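Local coordinates for alpha-fucosidase (Bifidobacterium bifidum, PDB 2EAB), which is a 1,2-alpha-L-fucosidase that probably hydrolyses terminal fucose from glycans, the present chain being the catalytic part of a longer, probably membrane-bound protein, at residues Y481-E486 / A506-I511; Y545-A550 / L558-A563; D589-A594 / S631-K636. All blocks are in the same frame, centred on the assembly; numbering follows the deposited sequence.

Contact 1 of 3, residues Y481-E486 / A506-I511; sequences YMAHTE and AAVPWI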
ATOM      1  N   TYR A 481      17.123  -4.178 -14.014  1.00  6.14           N
ATOM      2  CA  TYR A 481      17.264  -3.796 -12.620  1.00  6.13           C
ATOM      3  C   TYR A 481      16.596  -4.866 -11.765  1.00  6.24           C
ATOM      4  O   TYR A 481      15.504  -5.345 -12.080  1.00  6.53           O
ATOM      5  CB  TYR A 481      16.701  -2.384 -12.358  1.00  6.29           C
ATOM      6  CG  TYR A 481      15.283  -2.171 -12.847  1.00  5.83           C
ATOM      7  CD1 TYR A 481      14.219  -2.165 -11.955  1.00  6.06           C
ATOM      8  CD2 TYR A 481      15.010  -1.984 -14.205  1.00  6.38           C
ATOM      9  CE1 TYR A 481      12.917  -1.981 -12.399  1.00  6.20           C
ATOM     10  CE2 TYR A 481      13.714  -1.806 -14.663  1.00  6.35           C
ATOM     11  CZ  TYR A 481      12.672  -1.808 -13.754  1.00  6.14           C
ATOM     12  OH  TYR A 481      11.379  -1.632 -14.190  1.00  6.34           O
ATOM     13  N   MET A 482      17.289  -5.255 -10.704  1.00  5.84           N
ATOM     14  CA  MET A 482      16.855  -6.329  -9.837  1.00  5.96           C
ATOM     15  C   MET A 482      16.730  -5.794  -8.415  1.00  5.86           C
ATOM     16  O   MET A 482      17.589  -5.049  -7.949  1.00  6.00           O
ATOM     17  CB  MET A 482      17.875  -7.470  -9.893  1.00  6.14           C
ATOM     18  CG  MET A 482      17.509  -8.677  -9.052  1.00  6.84           C
ATOM     19  SD  MET A 482      18.841  -9.889  -8.999  1.00  6.59           S
ATOM     20  CE  MET A 482      18.137 -11.272  -9.906  1.00  6.95           C
ATOM     21  N   ALA A 483      15.644  -6.171  -7.745  1.00  5.61           N
ATOM     22  CA  ALA A 483      15.444  -5.870  -6.332  1.00  5.49           C
ATOM     23  C   ALA A 483      14.633  -7.001  -5.725  1.00  5.59           C
ATOM     24  O   ALA A 483      14.040  -7.811  -6.446  1.00  5.93           O
ATOM     25  CB  ALA A 483      14.757  -4.530  -6.136  1.00  5.46           C
ATOM     26  N   HIS A 484      14.592  -7.037  -4.398  1.00  5.08           N
ATOM     27  CA  HIS A 484      14.052  -8.179  -3.689  1.00  5.39           C
ATOM     28  C   HIS A 484      12.958  -7.756  -2.695  1.00  5.68           C
ATOM     29  O   HIS A 484      12.176  -6.857  -3.006  1.00  5.95           O
ATOM     30  CB  HIS A 484      15.225  -8.960  -3.102  1.00  5.43           C
ATOM     31  CG  HIS A 484      16.038  -9.646  -4.151  1.00  5.61           C
ATOM     32  ND1 HIS A 484      17.091  -9.061  -4.828  1.00  7.37           N
ATOM     33  CD2 HIS A 484      15.891 -10.880  -4.679  1.00  4.36           C
ATOM     34  CE1 HIS A 484      17.570  -9.924  -5.712  1.00  4.09           C
ATOM     35  NE2 HIS A 484      16.859 -11.035  -5.634  1.00  6.90           N
ATOM     36  N   THR A 485      12.850  -8.423  -1.545  1.00  5.40           N
ATOM     37  CA  THR A 485      11.764  -8.136  -0.603  1.00  5.88           C
ATOM     38  C   THR A 485      12.026  -6.881   0.230  1.00  5.59           C
ATOM     39  O   THR A 485      11.256  -5.921   0.191  1.00  5.59           O
ATOM     40  CB  THR A 485      11.468  -9.340   0.326  1.00  6.14           C
ATOM     41  OG1 THR A 485      10.948 -10.427  -0.449  1.00  6.81           O
ATOM     42  CG2 THR A 485      10.448  -8.967   1.386  1.00  6.41           C
ATOM     43  N   GLU A 486      13.102  -6.907   1.008  1.00  5.37           N
ATOM     44  CA  GLU A 486      13.380  -5.824   1.940  1.00  5.51           C
ATOM     45  C   GLU A 486      14.056  -4.675   1.217  1.00  5.62           C
ATOM     46  O   GLU A 486      15.179  -4.812   0.738  1.00  5.59           O
ATOM     47  CB  GLU A 486      14.266  -6.305   3.083  1.00  6.01           C
ATOM     48  CG  GLU A 486      13.667  -7.424   3.903  1.00  6.38           C
ATOM     49  CD  GLU A 486      14.450  -7.667   5.168  1.00  7.21           C
ATOM     50  OE1 GLU A 486      15.694  -7.528   5.144  1.00  7.09           O
ATOM     51  OE2 GLU A 486      13.820  -8.002   6.196  1.00  8.06           O
ATOM     52  N   ALA A 506      11.165 -11.585  -8.371  1.00  6.02           N
ATOM     53  CA  ALA A 506       9.867 -11.316  -8.986  1.00  5.98           C
ATOM     54  C   ALA A 506       9.103 -10.204  -8.262  1.00  5.77           C
ATOM     55  O   ALA A 506       8.044  -9.775  -8.732  1.00  6.13           O
ATOM     56  CB  ALA A 506       9.030 -12.583  -9.092  1.00  6.51           C
ATOM     57  N   ALA A 507       9.647  -9.733  -7.139  1.00  5.73           N
ATOM     58  CA  ALA A 507       9.116  -8.560  -6.454  1.00  5.92           C
ATOM     59  C   ALA A 507       9.035  -7.352  -7.389  1.00  5.68           C
ATOM     60  O   ALA A 507       8.112  -6.534  -7.274  1.00  5.65           O
ATOM     61  CB  ALA A 507       9.972  -8.227  -5.246  1.00  6.50           C
ATOM     62  N   VAL A 508      10.005  -7.220  -8.295  1.00  5.54           N
ATOM     63  CA  VAL A 508      10.002  -6.094  -9.234  1.00  5.82           C
ATOM     64  C   VAL A 508       8.882  -6.220 -10.280  1.00  5.78           C
ATOM     65  O   VAL A 508       8.049  -5.323 -10.382  1.00  6.05           O
ATOM     66  CB  VAL A 508      11.403  -5.818  -9.848  1.00  5.79           C
ATOM     67  CG1 VAL A 508      11.320  -4.725 -10.904  1.00  6.46           C
ATOM     68  CG2 VAL A 508      12.382  -5.425  -8.755  1.00  6.23           C
ATOM     69  N   PRO A 509       8.813  -7.349 -11.021  1.00  5.82           N
ATOM     70  CA  PRO A 509       7.586  -7.598 -11.788  1.00  6.27           C
ATOM     71  C   PRO A 509       6.300  -7.293 -11.005  1.00  6.14           C
ATOM     72  O   PRO A 509       5.420  -6.600 -11.510  1.00  6.45           O
ATOM     73  CB  PRO A 509       7.699  -9.088 -12.136  1.00  6.29           C
ATOM     74  CG  PRO A 509       9.178  -9.295 -12.309  1.00  6.50           C
ATOM     75  CD  PRO A 509       9.832  -8.392 -11.275  1.00  6.27           C
ATOM     76  N   TRP A 510       6.192  -7.780  -9.773  1.00  5.85           N
ATOM     77  CA  TRP A 510       4.969  -7.571  -9.010  1.00  5.58           C
ATOM     78  C   TRP A 510       4.664  -6.089  -8.761  1.00  5.76           C
ATOM     79  O   TRP A 510       3.560  -5.629  -9.057  1.00  5.77           O
ATOM     80  CB  TRP A 510       5.019  -8.340  -7.698  1.00  5.88           C
ATOM     81  CG  TRP A 510       3.687  -8.502  -7.024  1.00  5.53           C
ATOM     82  CD1 TRP A 510       2.482  -7.960  -7.397  1.00  5.78           C
ATOM     83  CD2 TRP A 510       3.442  -9.246  -5.840  1.00  5.92           C
ATOM     84  NE1 TRP A 510       1.502  -8.342  -6.517  1.00  6.04           N
ATOM     85  CE2 TRP A 510       2.067  -9.125  -5.542  1.00  5.81           C
ATOM     86  CE3 TRP A 510       4.258 -10.009  -4.992  1.00  5.99           C
ATOM     87  CZ2 TRP A 510       1.486  -9.753  -4.437  1.00  6.81           C
ATOM     88  CZ3 TRP A 510       3.684 -10.637  -3.901  1.00  6.26           C
ATOM     89  CH2 TRP A 510       2.312 -10.499  -3.627  1.00  6.18           C
ATOM     90  N   ILE A 511       5.624  -5.340  -8.222  1.00  5.58           N
ATOM     91  CA  ILE A 511       5.371  -3.922  -7.971  1.00  5.54           C
ATOM     92  C   ILE A 511       5.113  -3.160  -9.277  1.00  5.41           C
ATOM     93  O   ILE A 511       4.383  -2.173  -9.280  1.00  5.27           O
ATOM     94  CB  ILE A 511       6.490  -3.263  -7.116  1.00  5.66           C
ATOM     95  CG1 ILE A 511       5.967  -2.016  -6.393  1.00  5.83           C
ATOM     96  CG2 ILE A 511       7.730  -2.951  -7.952  1.00  5.97           C
ATOM     97  CD1 ILE A 511       4.924  -2.313  -5.316  1.00  6.37           C
TER
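Val508 spreads its two methyl groups between the ring of Tyr481 and the backbone of Ala483, and this fork carries most of the contact. With CG1 anti to the backbone N (chi1 175°), that methyl is directed at the tyrosine ring, meeting CE1 of Tyr481 at 3.5 Å; the approach is oblique. The other branch, CG2 of Val508, touches the methyl CB of Ala483 at 3.6 Å and lies 3.5 Å from the amide N of Ala483. One residue earlier on the helix, CB of Ala507 rests 3.4 Å from the carbonyl O of His484; the methyl of Ala507 and the fork of Val508 together line the extended run from Tyr481 to His484. In Tyr481 a chi1 of 52° places CG between the backbone N and carbonyl carbon, and the ring beyond it presents CE1 to the valine. The far end of that ring is fixed by a hydrogen bond from OH to the carbonyl O of Leu534 on helix 525-546. From the same helix Glu538 touches both Tyr481 and Val508, while Met482, whose CB points away from helix 507-520, packs on helix 452-463. The first turn of helix 507-520 is thereby pressed against a loop inside the helical catalytic domain of glycoside hydrolase family 95. The segments meet through methyl contacts without a polar bond between them. Tyr481 and His484 find polar partners elsewhere, ND1 of His484 bonding to the carbonyl O of Thr493, whereas the buried carbonyl O of Ala483 has no partner in the model.

Contact 2 of 3, residues Y545-A550 / L558-A563; sequences YMLHKA and LTTGVA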
ATOM      1  N   TYR A 545      18.052 -12.664 -19.272  1.00  8.09           N
ATOM      2  CA  TYR A 545      18.902 -13.134 -18.182  1.00  8.33           C
ATOM      3  C   TYR A 545      18.271 -14.162 -17.250  1.00  8.77           C
ATOM      4  O   TYR A 545      18.971 -15.051 -16.754  1.00 10.60           O
ATOM      5  CB  TYR A 545      19.430 -11.950 -17.372  1.00  8.33           C
ATOM      6  CG  TYR A 545      20.253 -11.001 -18.198  1.00  8.24           C
ATOM      7  CD1 TYR A 545      21.620 -11.211 -18.366  1.00  8.45           C
ATOM      8  CD2 TYR A 545      19.666  -9.900 -18.824  1.00  7.64           C
ATOM      9  CE1 TYR A 545      22.385 -10.348 -19.132  1.00  8.63           C
ATOM     10  CE2 TYR A 545      20.421  -9.028 -19.593  1.00  7.74           C
ATOM     11  CZ  TYR A 545      21.778  -9.260 -19.743  1.00  8.20           C
ATOM     12  OH  TYR A 545      22.541  -8.394 -20.490  1.00  9.24           O
ATOM     13  N   MET A 546      16.967 -14.050 -17.008  1.00  8.25           N
ATOM     14  CA  MET A 546      16.329 -14.835 -15.945  1.00  8.27           C
ATOM     15  C   MET A 546      15.629 -16.115 -16.391  1.00  8.17           C
ATOM     16  O   MET A 546      15.688 -17.127 -15.689  1.00  9.28           O
ATOM     17  CB  MET A 546      15.361 -13.965 -15.139  1.00  8.23           C
ATOM     18  CG  MET A 546      15.998 -12.716 -14.530  1.00  7.92           C
ATOM     19  SD  MET A 546      17.277 -13.056 -13.314  1.00  8.64           S
ATOM     20  CE  MET A 546      16.304 -13.721 -11.965  1.00 10.98           C
ATOM     21  N   LEU A 547      14.951 -16.072 -17.536  1.00  7.85           N
ATOM     22  CA  LEU A 547      14.188 -17.228 -18.013  1.00  7.99           C
ATOM     23  C   LEU A 547      15.086 -18.316 -18.575  1.00  7.96           C
ATOM     24  O   LEU A 547      16.113 -18.031 -19.189  1.00  8.38           O
ATOM     25  CB  LEU A 547      13.178 -16.805 -19.083  1.00  8.23           C
ATOM     26  CG  LEU A 547      12.076 -15.841 -18.635  1.00  8.62           C
ATOM     27  CD1 LEU A 547      11.154 -15.493 -19.789  1.00  9.20           C
ATOM     28  CD2 LEU A 547      11.283 -16.424 -17.471  1.00  8.87           C
ATOM     29  N   HIS A 548      14.691 -19.568 -18.367  1.00  8.06           N
ATOM     30  CA  HIS A 548      15.358 -20.687 -19.022  1.00  8.24           C
ATOM     31  C   HIS A 548      14.343 -21.757 -19.389  1.00  8.35           C
ATOM     32  O   HIS A 548      13.220 -21.749 -18.887  1.00  8.49           O
ATOM     33  CB  HIS A 548      16.532 -21.232 -18.176  1.00  8.34           C
ATOM     34  CG  HIS A 548      16.150 -22.205 -17.098  1.00  8.49           C
ATOM     35  ND1 HIS A 548      17.064 -23.078 -16.547  1.00  9.37           N
ATOM     36  CD2 HIS A 548      14.977 -22.438 -16.457  1.00  8.15           C
ATOM     37  CE1 HIS A 548      16.469 -23.818 -15.628  1.00  9.05           C
ATOM     38  NE2 HIS A 548      15.202 -23.448 -15.551  1.00  8.27           N
ATOM     39  N   LYS A 549      14.728 -22.650 -20.295  1.00  8.57           N
ATOM     40  CA  LYS A 549      13.930 -23.836 -20.568  1.00  9.18           C
ATOM     41  C   LYS A 549      14.041 -24.755 -19.360  1.00  9.23           C
ATOM     42  O   LYS A 549      15.150 -25.099 -18.935  1.00  9.58           O
ATOM     43  CB  LYS A 549      14.424 -24.549 -21.828  1.00  9.34           C
ATOM     44  CG  LYS A 549      13.760 -25.898 -22.060  1.00 10.87           C
ATOM     45  CD  LYS A 549      14.182 -26.528 -23.374  1.00 12.89           C
ATOM     46  CE  LYS A 549      13.546 -27.906 -23.556  1.00 14.83           C
ATOM     47  NZ  LYS A 549      12.046 -27.884 -23.501  1.00 17.53           N
ATOM     48  N   ALA A 550      12.896 -25.132 -18.802  1.00  9.73           N
ATOM     49  CA  ALA A 550      12.857 -25.993 -17.628  1.00 10.02           C
ATOM     50  C   ALA A 550      13.493 -27.347 -17.890  1.00  9.95           C
ATOM     51  O   ALA A 550      13.470 -27.859 -19.014  1.00  9.85           O
ATOM     52  CB  ALA A 550      11.432 -26.184 -17.166  1.00 10.52           C
ATOM     53  N   LEU A 558       9.145 -22.529 -20.427  1.00  8.95           N
ATOM     54  CA  LEU A 558      10.109 -21.642 -19.789  1.00  8.60           C
ATOM     55  C   LEU A 558       9.721 -21.486 -18.330  1.00  8.19           C
ATOM     56  O   LEU A 558       8.533 -21.401 -18.008  1.00  8.26           O
ATOM     57  CB  LEU A 558      10.125 -20.258 -20.439  1.00  8.77           C
ATOM     58  CG  LEU A 558      10.655 -20.118 -21.864  1.00  8.81           C
ATOM     59  CD1 LEU A 558      10.516 -18.671 -22.314  1.00  8.97           C
ATOM     60  CD2 LEU A 558      12.108 -20.576 -21.967  1.00  9.47           C
ATOM     61  N   THR A 559      10.717 -21.454 -17.452  1.00  7.88           N
ATOM     62  CA  THR A 559      10.504 -21.035 -16.072  1.00  8.10           C
ATOM     63  C   THR A 559      11.507 -19.947 -15.724  1.00  8.20           C
ATOM     64  O   THR A 559      12.388 -19.610 -16.519  1.00  8.47           O
ATOM     65  CB  THR A 559      10.675 -22.187 -15.053  1.00  8.00           C
ATOM     66  OG1 THR A 559      12.041 -22.615 -15.052  1.00  8.95           O
ATOM     67  CG2 THR A 559       9.741 -23.363 -15.349  1.00  8.46           C
ATOM     68  N   THR A 560      11.375 -19.415 -14.515  1.00  8.44           N
ATOM     69  CA  THR A 560      12.296 -18.400 -14.021  1.00  9.07           C
ATOM     70  C   THR A 560      13.525 -19.001 -13.336  1.00  9.37           C
ATOM     71  O   THR A 560      14.304 -18.277 -12.717  1.00 10.29           O
ATOM     72  CB  THR A 560      11.592 -17.462 -13.030  1.00  9.10           C
ATOM     73  OG1 THR A 560      10.982 -18.245 -11.996  1.00  8.24           O
ATOM     74  CG2 THR A 560      10.518 -16.648 -13.728  1.00 10.69           C
ATOM     75  N   GLY A 561      13.717 -20.313 -13.451  1.00  9.63           N
ATOM     76  CA  GLY A 561      14.857 -20.959 -12.807  1.00  9.94           C
ATOM     77  C   GLY A 561      14.663 -21.072 -11.309  1.00  9.51           C
ATOM     78  O   GLY A 561      13.529 -21.118 -10.820  1.00  9.48           O
ATOM     79  N   VAL A 562      15.770 -21.107 -10.572  1.00  9.18           N
ATOM     80  CA  VAL A 562      15.701 -21.395  -9.144  1.00  9.36           C
ATOM     81  C   VAL A 562      14.759 -20.428  -8.415  1.00  8.69           C
ATOM     82  O   VAL A 562      14.867 -19.205  -8.555  1.00  8.72           O
ATOM     83  CB  VAL A 562      17.105 -21.506  -8.507  1.00  9.83           C
ATOM     84  CG1 VAL A 562      17.845 -20.192  -8.556  1.00 10.50           C
ATOM     85  CG2 VAL A 562      17.009 -22.039  -7.094  1.00 11.14           C
ATOM     86  N   ALA A 563      13.823 -20.995  -7.665  1.00  8.56           N
ATOM     87  CA  ALA A 563      12.791 -20.193  -7.018  1.00  8.58           C
ATOM     88  C   ALA A 563      12.241 -20.853  -5.773  1.00  8.40           C
ATOM     89  O   ALA A 563      12.184 -22.087  -5.678  1.00  9.03           O
ATOM     90  CB  ALA A 563      11.657 -19.900  -7.995  1.00  9.28           C
TER
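The imidazole of His548 meets Thr559 with its edge: OG1 of Thr559 lies in the ring plane, 3.3 Å from CD2 of His548. Gly561 comes up obliquely, its CA 3.7 Å from NE2 of His548. NE2 of His548 and OG1 of Thr559 are both hydrogen-bonded to OD1 of Asp574, which ties the two neighbouring side chains to one carboxylate. A chi1 of 83° puts CG of His548 between its backbone N and carbonyl carbon, and the side chain runs side by side with that of Thr559, bringing CD2 to the hydroxyl. OG1 of Thr559 also accepts from N of Gly561 at 3.3 Å, an ST turn from Thr559 to Gly561, where Gly561 has a positive phi (74°). In the backbone, His548 and Thr559 form an antiparallel hydrogen-bonded pair, with His548 N to Thr559 O at 3.0 Å and Thr559 N to His548 O at 2.9 Å. Leu547 and Leu558 cross at about a right angle, CD1 of one 4.1 Å from CD1 of the other, and CD2 of Leu547 reaches CG2 of Thr560 at 3.8 Å. The hairpin follows directly on helix 525-546 and supplies two strands of a three-stranded antiparallel sheet, completed by strand 572-574. Thr560 touches Tyr542 of helix 525-546 and Val583 of helix 577-596, whose Glu579 bonds its hydroxyl, while Asn109 and Ala113 of helix 103-113 touch His548.

Contact 3 of 3, residues D589-A594 / S631-K636; sequences DAIEAA and SWSCAK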
ATOM      1  N   ASP A 589       1.324  -7.014 -19.369  1.00  7.02           N
ATOM      2  CA  ASP A 589       1.276  -5.562 -19.195  1.00  6.87           C
ATOM      3  C   ASP A 589       2.232  -4.841 -20.147  1.00  6.74           C
ATOM      4  O   ASP A 589       1.868  -3.811 -20.730  1.00  7.07           O
ATOM      5  CB  ASP A 589       1.627  -5.161 -17.752  1.00  7.09           C
ATOM      6  CG  ASP A 589       0.523  -5.464 -16.733  1.00  7.48           C
ATOM      7  OD1 ASP A 589      -0.584  -5.889 -17.108  1.00  8.55           O
ATOM      8  OD2 ASP A 589       0.777  -5.248 -15.525  1.00  8.86           O
ATOM      9  N   ALA A 590       3.446  -5.374 -20.294  1.00  6.68           N
ATOM     10  CA  ALA A 590       4.450  -4.773 -21.171  1.00  6.96           C
ATOM     11  C   ALA A 590       3.988  -4.744 -22.626  1.00  7.25           C
ATOM     12  O   ALA A 590       4.162  -3.738 -23.316  1.00  7.25           O
ATOM     13  CB  ALA A 590       5.775  -5.508 -21.044  1.00  7.20           C
ATOM     14  N   ILE A 591       3.401  -5.847 -23.081  1.00  7.08           N
ATOM     15  CA  ILE A 591       2.843  -5.928 -24.428  1.00  7.40           C
ATOM     16  C   ILE A 591       1.735  -4.893 -24.610  1.00  7.62           C
ATOM     17  O   ILE A 591       1.681  -4.208 -25.636  1.00  7.51           O
ATOM     18  CB  ILE A 591       2.346  -7.358 -24.740  1.00  7.64           C
ATOM     19  CG1 ILE A 591       3.544  -8.295 -24.929  1.00  7.55           C
ATOM     20  CG2 ILE A 591       1.463  -7.375 -25.990  1.00  8.67           C
ATOM     21  CD1 ILE A 591       3.215  -9.771 -24.823  1.00  8.43           C
ATOM     22  N   GLU A 592       0.874  -4.757 -23.609  1.00  7.46           N
ATOM     23  CA  GLU A 592      -0.191  -3.760 -23.684  1.00  7.82           C
ATOM     24  C   GLU A 592       0.341  -2.333 -23.714  1.00  7.65           C
ATOM     25  O   GLU A 592      -0.154  -1.496 -24.484  1.00  8.12           O
ATOM     26  CB  GLU A 592      -1.211  -3.955 -22.564  1.00  8.04           C
ATOM     27  CG  GLU A 592      -2.008  -5.238 -22.712  1.00  8.66           C
ATOM     28  CD  GLU A 592      -2.654  -5.341 -24.085  1.00 10.28           C
ATOM     29  OE1 GLU A 592      -3.442  -4.434 -24.442  1.00 11.24           O
ATOM     30  OE2 GLU A 592      -2.359  -6.306 -24.818  1.00 11.35           O
ATOM     31  N   ALA A 593       1.369  -2.064 -22.912  1.00  7.64           N
ATOM     32  CA  ALA A 593       2.005  -0.745 -22.916  1.00  7.83           C
ATOM     33  C   ALA A 593       2.626  -0.447 -24.281  1.00  8.10           C
ATOM     34  O   ALA A 593       2.463   0.654 -24.831  1.00  8.37           O
ATOM     35  CB  ALA A 593       3.051  -0.653 -21.814  1.00  8.02           C
ATOM     36  N   ALA A 594       3.322  -1.438 -24.830  1.00  8.27           N
ATOM     37  CA  ALA A 594       3.923  -1.320 -26.156  1.00  8.61           C
ATOM     38  C   ALA A 594       2.863  -1.050 -27.218  1.00  9.02           C
ATOM     39  O   ALA A 594       3.008  -0.124 -28.019  1.00  9.32           O
ATOM     40  CB  ALA A 594       4.708  -2.574 -26.498  1.00  8.71           C
ATOM     41  N   SER A 631      10.776 -12.873 -28.442  1.00  9.29           N
ATOM     42  CA  SER A 631       9.909 -11.714 -28.264  1.00  9.20           C
ATOM     43  C   SER A 631       9.032 -11.863 -27.026  1.00  8.67           C
ATOM     44  O   SER A 631       8.861 -12.967 -26.490  1.00  8.62           O
ATOM     45  CB  SER A 631       9.036 -11.501 -29.500  1.00  9.53           C
ATOM     46  OG  SER A 631       8.111 -12.563 -29.657  1.00  9.77           O
ATOM     47  N   TRP A 632       8.455 -10.752 -26.586  1.00  8.57           N
ATOM     48  CA  TRP A 632       7.601 -10.778 -25.410  1.00  8.36           C
ATOM     49  C   TRP A 632       6.414 -11.729 -25.573  1.00  8.47           C
ATOM     50  O   TRP A 632       6.090 -12.469 -24.647  1.00  8.03           O
ATOM     51  CB  TRP A 632       7.119  -9.378 -25.048  1.00  8.41           C
ATOM     52  CG  TRP A 632       8.226  -8.444 -24.648  1.00  8.17           C
ATOM     53  CD1 TRP A 632       9.531  -8.766 -24.363  1.00  7.99           C
ATOM     54  CD2 TRP A 632       8.116  -7.032 -24.468  1.00  7.91           C
ATOM     55  NE1 TRP A 632      10.233  -7.634 -24.030  1.00  8.43           N
ATOM     56  CE2 TRP A 632       9.386  -6.556 -24.079  1.00  7.73           C
ATOM     57  CE3 TRP A 632       7.059  -6.117 -24.595  1.00  8.59           C
ATOM     58  CZ2 TRP A 632       9.633  -5.204 -23.829  1.00  8.06           C
ATOM     59  CZ3 TRP A 632       7.305  -4.772 -24.343  1.00  8.64           C
ATOM     60  CH2 TRP A 632       8.581  -4.332 -23.963  1.00  8.54           C
ATOM     61  N   SER A 633       5.777 -11.721 -26.747  1.00  8.67           N
ATOM     62  CA  SER A 633       4.658 -12.635 -27.020  1.00  9.24           C
ATOM     63  C   SER A 633       5.090 -14.096 -26.949  1.00  9.05           C
ATOM     64  O   SER A 633       4.378 -14.938 -26.396  1.00  8.92           O
ATOM     65  CB  SER A 633       4.032 -12.354 -28.389  1.00  9.43           C
ATOM     66  OG  SER A 633       3.460 -11.058 -28.430  1.00 11.05           O
ATOM     67  N   CYS A 634       6.259 -14.394 -27.512  1.00  9.29           N
ATOM     68  CA  CYS A 634       6.783 -15.749 -27.490  1.00  9.14           C
ATOM     69  C   CYS A 634       7.061 -16.199 -26.057  1.00  8.55           C
ATOM     70  O   CYS A 634       6.566 -17.237 -25.621  1.00  8.78           O
ATOM     71  CB  CYS A 634       8.040 -15.851 -28.348  1.00  9.31           C
ATOM     72  SG  CYS A 634       8.799 -17.484 -28.284  1.00 10.65           S
ATOM     73  N   ALA A 635       7.826 -15.397 -25.318  1.00  8.59           N
ATOM     74  CA  ALA A 635       8.172 -15.725 -23.935  1.00  8.57           C
ATOM     75  C   ALA A 635       6.916 -15.950 -23.092  1.00  8.54           C
ATOM     76  O   ALA A 635       6.814 -16.937 -22.361  1.00  8.56           O
ATOM     77  CB  ALA A 635       9.045 -14.631 -23.324  1.00  8.33           C
ATOM     78  N   LYS A 636       5.947 -15.047 -23.223  1.00  8.36           N
ATOM     79  CA  LYS A 636       4.704 -15.125 -22.457  1.00  8.69           C
ATOM     80  C   LYS A 636       3.963 -16.436 -22.733  1.00  8.54           C
ATOM     81  O   LYS A 636       3.446 -17.074 -21.812  1.00  8.31           O
ATOM     82  CB  LYS A 636       3.816 -13.926 -22.796  1.00  8.71           C
ATOM     83  CG  LYS A 636       2.459 -13.915 -22.123  1.00  9.64           C
ATOM     84  CD  LYS A 636       1.735 -12.616 -22.418  1.00 11.36           C
ATOM     85  CE  LYS A 636       0.272 -12.696 -22.039  1.00 12.26           C
ATOM     86  NZ  LYS A 636      -0.507 -13.518 -23.000  1.00 13.82           N
TER
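Ile591 holds CG1 beside its own backbone N, anti to the carbonyl carbon (chi1 -72°), and a nearly extended chi2 then carries CD1 out to the start of the facing helix; there Trp632 likewise has CG anti to its carbonyl carbon (chi1 -64°). This is antiparallel helix-helix packing in the catalytic domain, between helix 577-596 and helix 632-639; the axes of the two short segments run at 159° and come within 10.5 Å. The isoleucine and tryptophan side chains slide past each other in opposite directions, CG1 of Ile591 lying 3.7 Å from CB of Trp632. Beyond them the indole reaches the alanines of the first helix. CB of Ala590 stands over one face of its six-membered ring, offset toward the rim, in a CH-pi contact of 4.1 Å to the ring centroid, while CB of Ala594 meets CZ3 of Trp632 obliquely at 4.0 Å. The closest approach is that of CZ3 of Trp632 to the carbonyl O of Ala590, 3.5 Å. Ser539 of helix 525-546 touches both Ala590 and Trp632. The second helix begins at Ser631, its N-cap, whose OG makes a weak bond with N of Cys634, and a disulfide from Cys634 to Cys610 fastens that turn to the preceding loop. The side chain of Lys636 is about 7 Å from that of Asp690, a residue seen to bind calcium in this protein, although no calcium is bound there in this chain. OG of Ser633 is hydrogen-bonded to the carbonyl O of Val604 and has CD1 of Ile591 3.8 Å away.

How the contacts relate
Along the chain the three contacts follow one another in series, without nesting or crossing. Contact 1 closes a loop of 19 residues and packs the first turn of helix 507-520 against the 481-486 chain. Helix 525-546 then runs into contact 2, where the strands on either side of residues 550-557 pair as a hairpin. Contact 3 brings the chain back across 36 residues to join helices 577-596 and 632-639. Within the catalytic domain these tie the loop before strand 486-487, the hairpin and the three helices together. CE of Met482 meets CE of Met546 at 3.7 Å between contacts 1 and 2, and CD1 of Leu547 meets CB of Ala635 at 4.2 Å between contacts 2 and 3.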